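Local atomic coordinates of 2-keto acid:ferredoxin oxidoreductase subunit alpha (Pyrococcus furiosus, PDB entry 1YD7), a protein that probably acts as the alpha subunit of an oxidoreductase that converts 2-oxoglutarate and CoA to succinyl-CoA and carbon dioxide, passing electrons to ferredoxin. Residues 18-23 / 195-200. Residues are numbered along the deposited sequence; the frame is centred on the assembly and turned at random.
Sequences GEPDFI and RVYIPN
Two backbone donors, the amides of Gly18 and Glu19, converge on the carbonyl oxygen of Ile198, Glu19 N at 3.2 Å from Ile198 O; the Gly18 bond is modelled implausibly short, its length doubtful. Ile198 N returns a bond to Glu19 O, and at the next hydrogen-bonded pair Asp21 and Val196 bond both ways, Val196 N to Asp21 O at 3.0 Å. Between these pairs sits Pro20, which has no N-H to give and so suits a non-hydrogen-bonded place opposite Tyr197; its CA lies 3.2 Å from Val196 O, a CA-H...O contact. The extended side chain of Arg195 runs beside Pro20 and sets one guanidinium face, toward its rim, against Pro20 CB and CG, NH2 3.7 Å from Pro20 CG. Tyr197, its CG anti to the backbone N (chi1 -180°), reaches obliquely over the Gly18-Glu19 peptide, while its hydroxyl bonds to Glu203. On the face of Ile198, the end of Ile23 meets it tip to tip, CD1 to CD1 at 3.9 Å, and helix 25-36 packs on both. Asn200 OD1 approaches Gly18 CA to 3.5 Å, and ND2 bonds to Glu203. An alanine in place of Asn200 would probably leave Gly18 CA less covered and Glu203 without this amide partner. Gly18, at positive phi, and Glu19 together face Ile198, a G1 beta bulge ending a two-stranded antiparallel ribbon separate from the domain's parallel sheet.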
# COMPACT_ATOMS: atom_id res chain seq x y z
N GLY A 18 -9.00 -16.65 -1.66
CA GLY A 18 -9.02 -17.98 -2.22
C GLY A 18 -10.17 -18.15 -3.21
O GLY A 18 -10.70 -19.25 -3.37
N GLU A 19 -10.56 -17.05 -3.86
CA GLU A 19 -11.62 -17.06 -4.87
C GLU A 19 -11.71 -15.70 -5.56
O GLU A 19 -11.10 -14.73 -5.09
CB GLU A 19 -12.96 -17.44 -4.22
CG GLU A 19 -13.43 -16.48 -3.16
CD GLU A 19 -14.74 -16.90 -2.54
OE1 GLU A 19 -15.73 -17.13 -3.30
OE2 GLU A 19 -14.78 -16.98 -1.29
N PRO A 20 -12.42 -15.63 -6.71
CA PRO A 20 -12.54 -14.36 -7.40
C PRO A 20 -13.52 -13.41 -6.74
O PRO A 20 -14.36 -13.79 -5.96
CB PRO A 20 -13.04 -14.76 -8.82
CG PRO A 20 -12.93 -16.26 -8.89
CD PRO A 20 -13.12 -16.69 -7.46
N ASP A 21 -13.35 -12.15 -7.05
CA ASP A 21 -14.23 -11.13 -6.57
C ASP A 21 -14.07 -9.98 -7.52
O ASP A 21 -12.98 -9.74 -8.05
CB ASP A 21 -13.84 -10.69 -5.16
CG ASP A 21 -15.02 -10.16 -4.34
OD1 ASP A 21 -16.11 -9.88 -4.92
OD2 ASP A 21 -14.87 -10.08 -3.11
N PHE A 22 -15.16 -9.25 -7.68
CA PHE A 22 -15.28 -8.22 -8.69
C PHE A 22 -15.09 -6.94 -7.91
O PHE A 22 -16.00 -6.51 -7.18
CB PHE A 22 -16.69 -8.35 -9.33
CG PHE A 22 -16.94 -7.42 -10.49
CD1 PHE A 22 -16.01 -7.28 -11.51
CD2 PHE A 22 -18.14 -6.72 -10.58
CE1 PHE A 22 -16.24 -6.43 -12.60
CE2 PHE A 22 -18.40 -5.89 -11.66
CZ PHE A 22 -17.45 -5.75 -12.68
N ILE A 23 -13.91 -6.34 -8.03
CA ILE A 23 -13.49 -5.29 -7.09
C ILE A 23 -12.83 -4.17 -7.83
O ILE A 23 -12.45 -4.34 -8.97
CB ILE A 23 -12.53 -5.83 -6.00
CG1 ILE A 23 -11.25 -6.39 -6.61
CG2 ILE A 23 -13.20 -6.91 -5.17
CD1 ILE A 23 -10.26 -6.86 -5.59
N ARG A 195 -12.90 -8.54 -12.27
CA ARG A 195 -13.02 -9.76 -11.50
C ARG A 195 -11.63 -10.39 -11.41
O ARG A 195 -11.05 -10.75 -12.43
CB ARG A 195 -14.00 -10.73 -12.15
CG ARG A 195 -14.33 -11.99 -11.34
CD ARG A 195 -15.47 -12.79 -12.05
NE ARG A 195 -15.90 -13.93 -11.25
CZ ARG A 195 -15.74 -15.20 -11.57
NH1 ARG A 195 -15.22 -15.55 -12.74
NH2 ARG A 195 -16.13 -16.15 -10.72
N VAL A 196 -11.09 -10.47 -10.20
CA VAL A 196 -9.76 -11.02 -10.00
C VAL A 196 -9.78 -12.09 -8.92
O VAL A 196 -10.48 -11.97 -7.91
CB VAL A 196 -8.68 -9.93 -9.67
CG1 VAL A 196 -8.68 -8.84 -10.72
CG2 VAL A 196 -8.90 -9.35 -8.34
N TYR A 197 -9.02 -13.14 -9.19
CA TYR A 197 -8.74 -14.16 -8.23
C TYR A 197 -7.86 -13.60 -7.08
O TYR A 197 -6.75 -13.11 -7.31
CB TYR A 197 -8.07 -15.37 -8.91
CG TYR A 197 -7.78 -16.46 -7.92
CD1 TYR A 197 -8.81 -17.21 -7.38
CD2 TYR A 197 -6.49 -16.69 -7.47
CE1 TYR A 197 -8.55 -18.18 -6.42
CE2 TYR A 197 -6.22 -17.68 -6.52
CZ TYR A 197 -7.25 -18.41 -5.99
OH TYR A 197 -7.02 -19.39 -5.02
N ILE A 198 -8.39 -13.67 -5.87
CA ILE A 198 -7.73 -13.22 -4.66
C ILE A 198 -7.17 -14.47 -4.01
O ILE A 198 -7.94 -15.26 -3.47
CB ILE A 198 -8.70 -12.57 -3.65
CG1 ILE A 198 -9.45 -11.39 -4.29
CG2 ILE A 198 -7.92 -12.14 -2.38
CD1 ILE A 198 -8.58 -10.23 -4.75
N PRO A 199 -5.84 -14.66 -4.05
CA PRO A 199 -5.29 -15.94 -3.61
C PRO A 199 -5.38 -16.18 -2.11
O PRO A 199 -5.54 -15.25 -1.34
CB PRO A 199 -3.81 -15.85 -4.05
CG PRO A 199 -3.73 -14.67 -4.98
CD PRO A 199 -4.78 -13.74 -4.49
N ASN A 200 -5.32 -17.44 -1.71
CA ASN A 200 -5.07 -17.80 -0.32
C ASN A 200 -3.65 -17.37 0.07
O ASN A 200 -2.76 -17.36 -0.78
CB ASN A 200 -5.21 -19.31 -0.11
CG ASN A 200 -6.63 -19.77 -0.21
OD1 ASN A 200 -7.48 -19.37 0.59
ND2 ASN A 200 -6.93 -20.61 -1.21